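Local coordinates for protein probable ribose-5-phosphate isomerase B (Mycoplasma genitalium, PDB 6MU0) that probably catalyses the interconversion of ribulose-5-phosphate and ribose-5-phosphate, a step of the non-oxidative pentose phosphate pathway, at residues M85-N88 with L94-L97; F14-H19 with P54-L59; E30-K35 with K130-F135; A96-E101 with A105-H110; A138-G143 with R147-I152. All coordinates share one frame; numbering follows the deposited sequence. Where two conformers were deposited one is given.

Contact 1: residues M85-N88 with L94-L97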
# COMPACT_ATOMS: atom_id res chain seq x y z
N MET A 85 3.34 -3.85 9.29
CA MET A 85 2.85 -4.63 10.44
C MET A 85 1.41 -4.27 10.76
O MET A 85 0.56 -5.15 10.94
CB MET A 85 3.69 -4.31 11.68
CG MET A 85 5.12 -4.79 11.68
SD MET A 85 5.94 -4.14 13.15
CE MET A 85 7.49 -5.05 13.10
N ALA A 86 1.14 -2.97 10.86
CA ALA A 86 -0.19 -2.51 11.24
C ALA A 86 -1.23 -2.87 10.18
O ALA A 86 -2.28 -3.43 10.51
CB ALA A 86 -0.15 -1.00 11.46
N ALA A 87 -0.95 -2.58 8.91
CA ALA A 87 -1.93 -2.85 7.87
C ALA A 87 -2.27 -4.33 7.80
O ALA A 87 -3.43 -4.69 7.58
CB ALA A 87 -1.44 -2.33 6.52
N ASN A 88 -1.28 -5.20 7.98
CA ASN A 88 -1.54 -6.64 7.92
C ASN A 88 -2.39 -7.14 9.09
O ASN A 88 -2.92 -8.24 9.00
CB ASN A 88 -0.22 -7.42 7.82
CG ASN A 88 0.28 -7.51 6.40
OD1 ASN A 88 -0.46 -7.89 5.49
ND2 ASN A 88 1.55 -7.17 6.19
N LEU A 94 -3.64 -7.45 2.58
CA LEU A 94 -2.38 -8.13 2.29
C LEU A 94 -1.40 -7.01 1.95
O LEU A 94 -1.46 -6.42 0.87
CB LEU A 94 -2.56 -9.10 1.13
CG LEU A 94 -3.51 -10.27 1.41
CD1 LEU A 94 -3.80 -11.00 0.11
CD2 LEU A 94 -2.94 -11.22 2.47
N ALA A 95 -0.51 -6.68 2.89
CA ALA A 95 0.35 -5.52 2.77
C ALA A 95 1.79 -5.95 2.51
O ALA A 95 2.35 -6.76 3.27
CB ALA A 95 0.28 -4.65 4.02
N ALA A 96 2.38 -5.42 1.43
CA ALA A 96 3.70 -5.79 0.97
C ALA A 96 4.65 -4.61 1.10
O ALA A 96 4.37 -3.53 0.57
CB ALA A 96 3.65 -6.19 -0.50
N LEU A 97 5.79 -4.84 1.75
CA LEU A 97 6.84 -3.84 1.86
C LEU A 97 7.79 -4.00 0.68
O LEU A 97 8.40 -5.06 0.50
CB LEU A 97 7.58 -3.98 3.19
CG LEU A 97 8.80 -3.07 3.39
CD1 LEU A 97 8.50 -1.62 3.05
CD2 LEU A 97 9.32 -3.19 4.82
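Ala87 sends its CB toward strand 95-97, where it meets the methyl of Ala95 with CB to CB at 3.8 Å. One residue on, Asn88 provides the polar half of the contact. Its CG stands beside the backbone N and anti to the carbonyl carbon (chi1 -83°), which carries the carboxamide across to Ala95 although the CB itself does not point that way. The amide then grips both backbone polar groups of that one residue. Ala95 N donates to Asn88 OD1 over 2.9 Å, nearly straight at 164° but tilted from the carbonyl plane of the side chain, while Asn88 ND2 returns a bond of 3.1 Å to Ala95 O, which lies close to the plane of the Asn88 amide. Helix 81-88 and strand 95-97 are consecutive elements of an alpha/beta fold with a parallel sheet, and the two bonds occupy the N-H and C=O that the outermost strand of this chain turns away from the sheet; the inner side of this strand bonds to Val115 and Cys117 through Ala96. With both ends of the carboxamide engaged, its rotation is fixed. The Ala95 CB lies 3.6 Å from both Asn88 OD1 and Asn88 ND2, against the carboxamide.

Contact 2: residues F14-H19 with P54-L59. With 5RP (ribulose-5-phosphate), chain B.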
# COMPACT_ATOMS: atom_id res chain seq x y z
N PHE A 14 -6.18 4.52 -1.63
CA PHE A 14 -6.08 5.31 -0.41
C PHE A 14 -4.61 5.41 -0.02
O PHE A 14 -3.91 4.39 0.02
CB PHE A 14 -6.87 4.63 0.71
CG PHE A 14 -8.33 4.47 0.39
CD1 PHE A 14 -9.23 5.50 0.67
CD2 PHE A 14 -8.81 3.32 -0.21
CE1 PHE A 14 -10.58 5.38 0.36
CE2 PHE A 14 -10.17 3.19 -0.51
CZ PHE A 14 -11.04 4.22 -0.23
N ILE A 15 -4.14 6.62 0.26
CA ILE A 15 -2.74 6.85 0.57
C ILE A 15 -2.61 7.63 1.87
O ILE A 15 -3.38 8.56 2.14
CB ILE A 15 -2.00 7.55 -0.60
CG1 ILE A 15 -0.49 7.63 -0.33
CG2 ILE A 15 -2.58 8.92 -0.92
CD1 ILE A 15 0.33 7.97 -1.56
N ALA A 16 -1.63 7.24 2.68
CA ALA A 16 -1.32 7.95 3.91
C ALA A 16 0.14 7.72 4.27
O ALA A 16 0.82 6.86 3.69
CB ALA A 16 -2.24 7.56 5.06
N SER A 17 0.62 8.47 5.25
CA SER A 17 1.99 8.32 5.72
C SER A 17 2.02 8.69 7.20
O SER A 17 1.00 9.03 7.79
CB SER A 17 2.93 9.23 4.93
OG SER A 17 2.72 10.61 5.23
N ASP A 18 3.21 8.63 7.80
CA ASP A 18 3.45 9.41 9.00
C ASP A 18 4.20 10.68 8.62
O ASP A 18 4.37 11.01 7.43
CB ASP A 18 4.12 8.59 10.11
CG ASP A 18 5.58 8.27 9.83
OD1 ASP A 18 6.08 8.59 8.73
OD2 ASP A 18 6.22 7.68 10.73
N HIS A 19 4.67 11.41 9.64
CA HIS A 19 5.37 12.67 9.44
C HIS A 19 6.60 12.55 8.54
O HIS A 19 7.06 13.57 8.04
CB HIS A 19 5.82 13.23 10.79
CG HIS A 19 6.65 12.28 11.60
ND1 HIS A 19 6.09 11.41 12.52
CD2 HIS A 19 7.98 12.06 11.64
CE1 HIS A 19 7.05 10.70 13.08
NE2 HIS A 19 8.21 11.07 12.57
N PRO A 54 0.83 4.07 13.10
CA PRO A 54 -0.33 3.15 13.12
C PRO A 54 -1.64 3.85 12.85
O PRO A 54 -2.53 3.27 12.22
CB PRO A 54 -0.30 2.54 14.52
CG PRO A 54 1.11 2.63 14.92
CD PRO A 54 1.59 3.95 14.37
N ASP A 55 -1.79 5.10 13.31
CA ASP A 55 -3.05 5.80 13.11
C ASP A 55 -3.37 5.90 11.63
O ASP A 55 -4.50 5.65 11.21
CB ASP A 55 -2.98 7.18 13.76
CG ASP A 55 -2.87 7.11 15.28
OD1 ASP A 55 -3.52 6.22 15.88
OD2 ASP A 55 -2.17 7.95 15.87
N PHE A 56 -2.36 6.22 10.83
CA PHE A 56 -2.56 6.40 9.40
C PHE A 56 -2.62 5.07 8.66
O PHE A 56 -3.38 4.94 7.69
CB PHE A 56 -1.48 7.35 8.89
CG PHE A 56 -1.60 8.71 9.51
CD1 PHE A 56 -2.57 9.59 9.05
CD2 PHE A 56 -0.83 9.08 10.60
CE1 PHE A 56 -2.75 10.82 9.64
CE2 PHE A 56 -0.99 10.33 11.19
CZ PHE A 56 -1.96 11.20 10.70
N ALA A 57 -1.86 4.08 9.12
CA ALA A 57 -1.96 2.75 8.53
C ALA A 57 -3.37 2.20 8.67
O ALA A 57 -3.92 1.64 7.72
CB ALA A 57 -0.96 1.80 9.19
N PHE A 58 -3.99 2.38 9.84
CA PHE A 58 -5.34 1.85 10.01
C PHE A 58 -6.37 2.64 9.21
O PHE A 58 -7.36 2.06 8.75
CB PHE A 58 -5.70 1.75 11.50
CG PHE A 58 -4.89 0.72 12.25
CD1 PHE A 58 -4.77 -0.57 11.75
CD2 PHE A 58 -4.23 1.04 13.42
CE1 PHE A 58 -4.03 -1.54 12.42
CE2 PHE A 58 -3.47 0.08 14.09
CZ PHE A 58 -3.36 -1.20 13.58
N LEU A 59 -6.17 3.95 9.02
CA LEU A 59 -7.08 4.70 8.16
C LEU A 59 -7.13 4.09 6.76
O LEU A 59 -8.20 3.86 6.20
CB LEU A 59 -6.65 6.16 8.07
CG LEU A 59 -6.91 7.03 9.30
CD1 LEU A 59 -6.40 8.44 9.02
CD2 LEU A 59 -8.39 7.06 9.67
C2 5RP B . 8.28 2.84 11.41
C3 5RP B . 9.06 4.04 10.91
C5 5RP B . 8.64 5.42 11.44
O13 5RP B . 8.47 6.33 10.37
C6 5RP B . 9.80 5.85 12.35
O14 5RP B . 9.92 4.88 13.39
C7 5RP B . 9.60 7.23 12.92
O8 5RP B . 10.83 7.62 13.55
P9 5RP B . 10.92 9.04 14.31
O12 5RP B . 12.32 9.11 14.83
O11 5RP B . 10.60 10.11 13.27
O10 5RP B . 9.87 9.04 15.41
O4 5RP B . 10.01 3.94 10.17
O1 5RP B . 8.79 1.64 10.85
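The carbonyl oxygen of Ser17 points at an aromatic ring and finds no hydrogen-bond partner: Ser17 O lies 3.1 Å from Phe56 CG, approaching the ring obliquely near its root, and is buried there. Phe56 reaches this place because its CG sits beside the backbone N, anti to the carbonyl carbon (chi1 -63°), laying the ring along the chain just past the strand. Next to it, the methyl of Ala16 faces helix 53-66, with Ala16 CB touching Phe56 CB at 3.9 Å. Ala16 closes strand 12-16, which bonds to Ile74 of strand 72-75 in the parallel sheet; the loop following the strand's C-terminal end, as is usual in Rossmann-like alpha/beta folds, carries ligand-binding residues. Within that loop Ser17 OG donates to Asp18 O over 2.8 Å. Asp18 OD2 accepts the O13 hydroxyl of ribulose-5-phosphate at 2.6 Å, and its other oxygen, OD1, is held by Thr20. His19 has its CG between the backbone N and the carbonyl carbon (chi1 55°), and the ring meets the phosphate edge-on. His19 NE2 donates to the phosphate oxygen O11 of ribulose-5-phosphate over 2.7 Å, almost perfectly straight at 177°. On the far side of the imidazole, ND1 bonds to Asp51, a second-shell carboxylate that helps hold the ring in its orientation. Asp18 OD2 also lies over one face of the imidazole, offset toward its rim.

Contact 3: residues E30-K35 with K130-F135; sequences EHLKTK and KIVDDF
A histidine-carboxylate hydrogen bond joins two helices here, away from the substrate pocket: His31, near the end of helix 22-34, meets Asp133 of helix 125-137. His31 NE2 donates to Asp133 OD1 over 2.8 Å with an N-H...O angle of 166°. The oxygen lies in the plane of the imidazole, at its edge, and accepts the N-H through its syn lone pair, the one on the side of OD2. Ring and carboxylate are nevertheless turned 31° against each other, so the two flat groups are not coplanar. The side chains come from opposite directions. His31 spans the gap with CG anti to the backbone N (chi1 170°), while the Asp133 CG, beside its own backbone N, swings the carboxylate in to meet it. A negative partner of this kind would be expected to favour a protonated imidazole.

Lys35, just past the end of its helix, adds a looser element. Its CE comes to 4.0 Å from Asp133 OD1, its chain crossing the carboxylate at about a right angle, but the bend at its last torsion leaves NZ 5.2 Å from Asp133 OD2, too far for a salt bridge. Beneath the polar pair, Leu32 CD2 touches Val132 CG1 at 4.0 Å, and the other methyl of the leucine lies nearly as close to the same atom. This apolar layer leads inward: Leu32 also packs on Phe37 and Leu136, and Val132 rests on Leu116 of strand 115-117. The two helices thus lie next to each other over the parallel sheet, their polar bridge at the more exposed edge of the seam.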
# COMPACT_ATOMS: atom_id res chain seq x y z
N GLU A 30 -0.32 13.09 -6.62
CA GLU A 30 -0.52 13.90 -7.82
C GLU A 30 -0.12 13.14 -9.08
O GLU A 30 -0.76 13.29 -10.13
CB GLU A 30 0.22 15.23 -7.68
CG GLU A 30 -0.34 16.11 -6.57
CD GLU A 30 -1.77 16.60 -6.82
OE1 GLU A 30 -2.19 16.72 -7.99
OE2 GLU A 30 -2.47 16.89 -5.83
N HIS A 31 0.94 12.33 -9.00
CA HIS A 31 1.34 11.48 -10.12
C HIS A 31 0.19 10.57 -10.54
O HIS A 31 -0.14 10.46 -11.73
CB HIS A 31 2.56 10.67 -9.66
CG HIS A 31 2.97 9.57 -10.59
ND1 HIS A 31 3.67 9.80 -11.75
CD2 HIS A 31 2.83 8.23 -10.48
CE1 HIS A 31 3.93 8.64 -12.34
NE2 HIS A 31 3.43 7.68 -11.59
N LEU A 32 -0.45 9.91 -9.57
CA LEU A 32 -1.52 8.98 -9.88
C LEU A 32 -2.79 9.70 -10.32
O LEU A 32 -3.52 9.21 -11.19
CB LEU A 32 -1.79 8.08 -8.68
CG LEU A 32 -0.62 7.15 -8.33
CD1 LEU A 32 -0.99 6.33 -7.11
CD2 LEU A 32 -0.27 6.25 -9.51
N LYS A 33 -3.07 10.88 -9.75
CA LYS A 33 -4.22 11.65 -10.22
C LYS A 33 -4.06 12.03 -11.69
O LYS A 33 -5.02 11.97 -12.46
CB LYS A 33 -4.44 12.87 -9.34
CG LYS A 33 -5.05 12.53 -7.98
CD LYS A 33 -5.28 13.78 -7.14
CE LYS A 33 -6.06 13.46 -5.87
NZ LYS A 33 -7.45 12.99 -6.18
N THR A 34 -2.85 12.42 -12.09
CA THR A 34 -2.62 12.75 -13.49
C THR A 34 -2.87 11.55 -14.40
O THR A 34 -3.35 11.71 -15.53
CB THR A 34 -1.20 13.28 -13.66
OG1 THR A 34 -1.06 14.48 -12.89
CG2 THR A 34 -0.89 13.58 -15.12
N LYS A 35 -2.58 10.35 -13.92
CA LYS A 35 -2.84 9.12 -14.65
C LYS A 35 -4.28 8.66 -14.57
O LYS A 35 -4.60 7.56 -15.03
CB LYS A 35 -1.92 8.00 -14.15
CG LYS A 35 -0.47 8.27 -14.42
CD LYS A 35 0.36 7.08 -14.04
CE LYS A 35 1.79 7.29 -14.47
NZ LYS A 35 1.88 7.69 -15.89
N LYS A 130 8.70 4.54 -9.30
CA LYS A 130 8.81 3.35 -10.15
C LYS A 130 8.19 2.13 -9.49
O LYS A 130 7.56 1.30 -10.17
CB LYS A 130 10.28 3.08 -10.46
CG LYS A 130 10.93 4.16 -11.29
CD LYS A 130 12.43 3.99 -11.35
CE LYS A 130 13.08 5.22 -11.94
NZ LYS A 130 14.56 5.11 -11.88
N ILE A 131 8.37 2.00 -8.18
CA ILE A 131 7.76 0.90 -7.44
C ILE A 131 6.24 0.97 -7.55
O ILE A 131 5.57 -0.02 -7.85
CB ILE A 131 8.23 0.94 -5.97
CG1 ILE A 131 9.70 0.52 -5.87
CG2 ILE A 131 7.32 0.11 -5.08
CD1 ILE A 131 10.34 0.86 -4.54
N VAL A 132 5.68 2.16 -7.30
CA VAL A 132 4.24 2.36 -7.42
C VAL A 132 3.75 1.99 -8.81
O VAL A 132 2.78 1.25 -8.98
CB VAL A 132 3.87 3.81 -7.05
CG1 VAL A 132 2.42 4.09 -7.40
CG2 VAL A 132 4.10 4.07 -5.57
N ASP A 133 4.43 2.50 -9.84
CA ASP A 133 3.98 2.24 -11.21
C ASP A 133 3.99 0.75 -11.54
O ASP A 133 3.05 0.24 -12.14
CB ASP A 133 4.84 3.01 -12.21
CG ASP A 133 4.51 4.50 -12.28
OD1 ASP A 133 3.46 4.93 -11.74
OD2 ASP A 133 5.30 5.24 -12.89
N ASP A 134 5.06 0.05 -11.15
CA ASP A 134 5.14 -1.37 -11.49
C ASP A 134 4.16 -2.20 -10.68
O ASP A 134 3.61 -3.19 -11.18
CB ASP A 134 6.58 -1.88 -11.34
CG ASP A 134 7.12 -2.46 -12.63
OD1 ASP A 134 6.56 -2.17 -13.71
OD2 ASP A 134 8.10 -3.24 -12.58
N PHE A 135 3.93 -1.81 -9.42
CA PHE A 135 2.93 -2.49 -8.60
C PHE A 135 1.54 -2.35 -9.22
O PHE A 135 0.79 -3.34 -9.30
CB PHE A 135 2.96 -1.87 -7.20
CG PHE A 135 1.98 -2.48 -6.23
CD1 PHE A 135 2.30 -3.62 -5.53
CD2 PHE A 135 0.75 -1.88 -6.00
CE1 PHE A 135 1.42 -4.16 -4.62
CE2 PHE A 135 -0.14 -2.42 -5.10
CZ PHE A 135 0.20 -3.57 -4.41

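Contact 4: residues A96-E101 with A105-H110; sequences ALVVSE and ALARQH
Val98 carries its CB toward helix 101-109, and from there its two methyl branches part. Val98 CG2, anti to the carbonyl carbon and beside the backbone N, reaches Ala107 CB at 3.9 Å. CG1, anti to the backbone N (chi1 179°), turns instead to helix 125-137, where it packs on Ile131; the valine thereby fills the corner between two helices. The methyl of Ala107 has a second neighbour in Ala96, CB to CB at 3.7 Å, and so rests on two residues that lie on the same side of the extended chain, with Leu97 between them pointing away. Small side chains at positions 96 and 107 let the backbones come close, their CA atoms 6.1 Å apart.

Where the chain turns into the helix, a water molecule bridges the two segments. It donates to Glu101 O over 2.6 Å and accepts from Ala105 N over 2.9 Å, thus interposing itself in the i to i+4 bond expected in the first turn. Just before this turn Ser100, the N-cap, bonds through OG to Lys102 N.

At the far end of the helix Leu106 CD2 covers one face of the imidazole of His110, the probable proton donor, which also stacks with His145. The contact is the strand-to-helix half of a beta-alpha-beta crossover, completed by strand 115-117, which lies beside strand 95-97 in the parallel sheet.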
# COMPACT_ATOMS: atom_id res chain seq x y z
N ALA A 96 2.38 -5.42 1.43
CA ALA A 96 3.70 -5.79 0.97
C ALA A 96 4.65 -4.61 1.10
O ALA A 96 4.37 -3.53 0.57
CB ALA A 96 3.65 -6.19 -0.50
N LEU A 97 5.79 -4.84 1.75
CA LEU A 97 6.84 -3.84 1.86
C LEU A 97 7.79 -4.00 0.68
O LEU A 97 8.40 -5.06 0.50
CB LEU A 97 7.58 -3.98 3.19
CG LEU A 97 8.80 -3.07 3.39
CD1 LEU A 97 8.50 -1.62 3.05
CD2 LEU A 97 9.32 -3.19 4.82
N VAL A 98 7.89 -2.96 -0.14
CA VAL A 98 8.73 -2.98 -1.33
C VAL A 98 9.68 -1.79 -1.26
O VAL A 98 9.22 -0.64 -1.18
CB VAL A 98 7.90 -2.92 -2.63
CG1 VAL A 98 8.81 -2.91 -3.84
CG2 VAL A 98 6.91 -4.08 -2.70
N VAL A 99 10.98 -2.06 -1.33
CA VAL A 99 12.01 -1.03 -1.31
C VAL A 99 12.87 -1.03 -2.57
O VAL A 99 13.83 -0.27 -2.66
CB VAL A 99 12.87 -1.07 -0.03
CG1 VAL A 99 12.02 -0.75 1.18
CG2 VAL A 99 13.58 -2.42 0.13
N SER A 100 12.54 -1.86 -3.56
CA SER A 100 13.28 -1.92 -4.81
C SER A 100 12.29 -2.18 -5.93
O SER A 100 11.40 -3.01 -5.80
CB SER A 100 14.30 -3.06 -4.79
OG SER A 100 14.86 -3.29 -6.08
N GLU A 101 12.49 -1.49 -7.06
CA GLU A 101 11.71 -1.83 -8.24
C GLU A 101 11.81 -3.31 -8.59
O GLU A 101 10.88 -3.85 -9.20
CB GLU A 101 12.17 -0.97 -9.43
N ALA A 105 6.69 -5.66 -8.89
CA ALA A 105 5.68 -6.44 -9.59
C ALA A 105 5.34 -7.72 -8.85
O ALA A 105 4.18 -8.13 -8.81
CB ALA A 105 6.14 -6.73 -11.02
N LEU A 106 6.35 -8.37 -8.26
CA LEU A 106 6.13 -9.65 -7.58
C LEU A 106 5.15 -9.51 -6.42
O LEU A 106 4.42 -10.46 -6.12
CB LEU A 106 7.45 -10.22 -7.07
CG LEU A 106 8.29 -10.91 -8.14
CD1 LEU A 106 9.70 -11.12 -7.62
CD2 LEU A 106 7.67 -12.24 -8.56
N ALA A 107 5.13 -8.35 -5.76
CA ALA A 107 4.20 -8.15 -4.65
C ALA A 107 2.76 -8.31 -5.10
O ALA A 107 1.91 -8.75 -4.33
CB ALA A 107 4.40 -6.77 -4.04
N ARG A 108 2.46 -7.94 -6.35
CA ARG A 108 1.15 -8.16 -6.95
C ARG A 108 1.05 -9.56 -7.55
O ARG A 108 0.09 -10.30 -7.29
CB ARG A 108 0.94 -7.11 -8.04
CG ARG A 108 -0.50 -6.77 -8.33
CD ARG A 108 -1.01 -5.67 -7.41
NE ARG A 108 -2.43 -5.42 -7.64
CZ ARG A 108 -2.91 -4.61 -8.57
NH1 ARG A 108 -4.22 -4.46 -8.70
NH2 ARG A 108 -2.09 -3.93 -9.37
N GLN A 109 2.05 -9.95 -8.35
CA GLN A 109 2.00 -11.18 -9.14
C GLN A 109 1.87 -12.41 -8.25
O GLN A 109 1.07 -13.31 -8.54
CB GLN A 109 3.25 -11.29 -10.01
CG GLN A 109 3.31 -10.27 -11.13
CD GLN A 109 4.70 -10.14 -11.73
OE1 GLN A 109 5.69 -10.51 -11.11
NE2 GLN A 109 4.77 -9.59 -12.94
N HIS A 110 2.68 -12.49 -7.20
CA HIS A 110 2.68 -13.64 -6.30
C HIS A 110 1.84 -13.42 -5.05
O HIS A 110 1.11 -14.32 -4.63
CB HIS A 110 4.10 -13.99 -5.85
CG HIS A 110 4.94 -14.61 -6.91
ND1 HIS A 110 6.10 -15.30 -6.63
CD2 HIS A 110 4.78 -14.67 -8.26
CE1 HIS A 110 6.63 -15.74 -7.76
NE2 HIS A 110 5.84 -15.38 -8.76
O HOH W 1 8.97 -4.96 -10.60

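Contact 5: residues A138-G143 with R147-I152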
# COMPACT_ATOMS: atom_id res chain seq x y z
N ALA A 138 1.26 -4.40 -12.63
CA ALA A 138 1.33 -5.85 -12.53
C ALA A 138 -0.05 -6.43 -12.22
O ALA A 138 -0.95 -5.74 -11.72
CB ALA A 138 2.31 -6.24 -11.42
N ASN A 139 -0.21 -7.72 -12.52
CA ASN A 139 -1.44 -8.45 -12.25
C ASN A 139 -1.12 -9.70 -11.44
O ASN A 139 -0.08 -10.34 -11.64
CB ASN A 139 -2.13 -8.86 -13.55
CG ASN A 139 -2.53 -7.67 -14.40
OD1 ASN A 139 -3.20 -6.76 -13.92
ND2 ASN A 139 -2.11 -7.67 -15.66
N PHE A 140 -2.02 -10.05 -10.53
CA PHE A 140 -1.91 -11.29 -9.78
C PHE A 140 -1.92 -12.47 -10.74
O PHE A 140 -2.73 -12.54 -11.66
CB PHE A 140 -3.09 -11.38 -8.80
CG PHE A 140 -3.06 -12.59 -7.91
CD1 PHE A 140 -1.91 -12.95 -7.22
CD2 PHE A 140 -4.21 -13.36 -7.73
CE1 PHE A 140 -1.90 -14.06 -6.39
CE2 PHE A 140 -4.20 -14.47 -6.90
CZ PHE A 140 -3.04 -14.82 -6.23
N GLU A 141 -0.99 -13.41 -10.53
CA GLU A 141 -0.82 -14.55 -11.43
C GLU A 141 -1.63 -15.78 -11.04
O GLU A 141 -1.67 -16.75 -11.80
CB GLU A 141 0.68 -14.87 -11.61
CG GLU A 141 1.42 -13.77 -12.40
CD GLU A 141 2.93 -13.97 -12.50
OE1 GLU A 141 3.48 -14.91 -11.90
OE2 GLU A 141 3.57 -13.15 -13.20
N GLY A 142 -2.31 -15.76 -9.89
CA GLY A 142 -3.22 -16.83 -9.52
C GLY A 142 -2.51 -18.17 -9.38
O GLY A 142 -1.34 -18.26 -9.02
N GLY A 143 -3.25 -19.24 -9.66
CA GLY A 143 -2.65 -20.56 -9.63
C GLY A 143 -2.18 -20.93 -8.24
O GLY A 143 -2.89 -20.77 -7.24
N ARG A 147 -3.67 -20.48 -4.06
CA ARG A 147 -3.73 -21.47 -2.98
C ARG A 147 -3.04 -20.94 -1.73
O ARG A 147 -3.52 -21.14 -0.61
CB ARG A 147 -3.05 -22.74 -3.46
CG ARG A 147 -3.05 -23.85 -2.44
CD ARG A 147 -2.37 -25.09 -2.99
NE ARG A 147 -0.92 -24.93 -3.11
CZ ARG A 147 -0.23 -25.05 -4.24
NH1 ARG A 147 -0.83 -25.32 -5.39
NH2 ARG A 147 1.09 -24.90 -4.23
N ARG A 148 -1.91 -20.25 -1.90
CA ARG A 148 -1.17 -19.73 -0.76
C ARG A 148 -1.91 -18.58 -0.09
O ARG A 148 -2.06 -18.56 1.14
CB ARG A 148 0.24 -19.35 -1.20
CG ARG A 148 1.05 -20.58 -1.57
CD ARG A 148 2.24 -20.29 -2.46
NE ARG A 148 2.84 -21.54 -2.89
CZ ARG A 148 3.73 -21.65 -3.87
NH1 ARG A 148 4.13 -20.57 -4.53
NH2 ARG A 148 4.19 -22.85 -4.19
N ILE A 149 -2.38 -17.60 -0.87
CA ILE A 149 -3.14 -16.48 -0.31
C ILE A 149 -4.38 -17.00 0.42
O ILE A 149 -4.75 -16.49 1.49
CB ILE A 149 -3.50 -15.47 -1.41
CG1 ILE A 149 -2.23 -14.82 -1.97
CG2 ILE A 149 -4.47 -14.43 -0.90
CD1 ILE A 149 -1.32 -14.28 -0.90
N ASP A 150 -5.04 -18.01 -0.15
CA ASP A 150 -6.22 -18.59 0.49
C ASP A 150 -5.89 -19.09 1.89
O ASP A 150 -6.73 -19.01 2.80
CB ASP A 150 -6.78 -19.74 -0.34
CG ASP A 150 -7.52 -19.26 -1.58
OD1 ASP A 150 -7.76 -18.04 -1.71
OD2 ASP A 150 -7.87 -20.11 -2.42
N LYS A 151 -4.69 -19.64 2.09
CA LYS A 151 -4.31 -20.12 3.42
C LYS A 151 -4.18 -18.98 4.41
O LYS A 151 -4.51 -19.13 5.60
CB LYS A 151 -3.02 -20.93 3.33
CG LYS A 151 -3.21 -22.28 2.66
CD LYS A 151 -1.92 -23.07 2.52
CE LYS A 151 -2.21 -24.48 2.03
NZ LYS A 151 -0.96 -25.29 1.88
N ILE A 152 -3.67 -17.82 3.97
CA ILE A 152 -3.58 -16.66 4.85
C ILE A 152 -4.97 -16.18 5.23
O ILE A 152 -5.26 -15.89 6.40
CB ILE A 152 -2.79 -15.53 4.17
CG1 ILE A 152 -1.38 -15.99 3.79
CG2 ILE A 152 -2.75 -14.30 5.08
CD1 ILE A 152 -0.58 -14.93 3.07
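Gly143 O accepts the backbone N-H of Arg147 over 3.3 Å, measured to Arg147 N, a long bond but fairly straight at 158°, with the donor in the plane of the carbonyl. Gly143 is the N-cap of helix 144-158, and this is the first i to i+4 bond of that helix. Both Gly142 and Gly143 have positive phi, a backbone shape that glycine adopts easily, and it is here that the chain swings from the loop into the helix.

The apolar part of the contact joins Phe140 of the loop to Ile149 of the helix. Phe140, with CG anti to its backbone nitrogen at chi1 -177°, extends toward the helix until CZ comes to 4.3 Å from Ile149 CG1, a loose touch that meets the ring obliquely. Its ring is also folded back under its own loop: Gly142 N stands over the centre of one face, 3.6 Å above the plane. The same phenylalanine packs on Asn112, so it wedges between the loop and the start of the helix. Ile149 continues the apolar seam to Leu94, while the backbone of Glu141 is tied to Gln109 at the end of helix 101-109.

Arg148 and nearby Arg144 are probable substrate-binding residues, by analogy with relatives, though neither lies in the pocket occupied in this chain. One long backbone bond and a single loose apolar touch imply a modest direct hold between the segments, with Phe140 also lying against His145 and Gln146 at the helix start.

Contacts 1 and 4 share Ala96 and Leu97, so strand 95-97 meets a helix from each, their centres 12 Å apart. Contact 2 lies beside contact 1, where Ala86 CB meets Ala57 CB at 3.7 Å, and is the one that holds ribulose-5-phosphate; Ala87 of contact 1 is about 12 Å from that ligand, measured from its side chain. Contact 3 joins contact 4 through Phe135 O and Arg108 NH2, 2.9 Å apart in a probable hydrogen bond. Contact 5 leans on contact 4 by Gln109 O and Glu141 N, and on contact 1 through Leu94 and Ile149. It is farthest from contact 2, about 25 Å between centres.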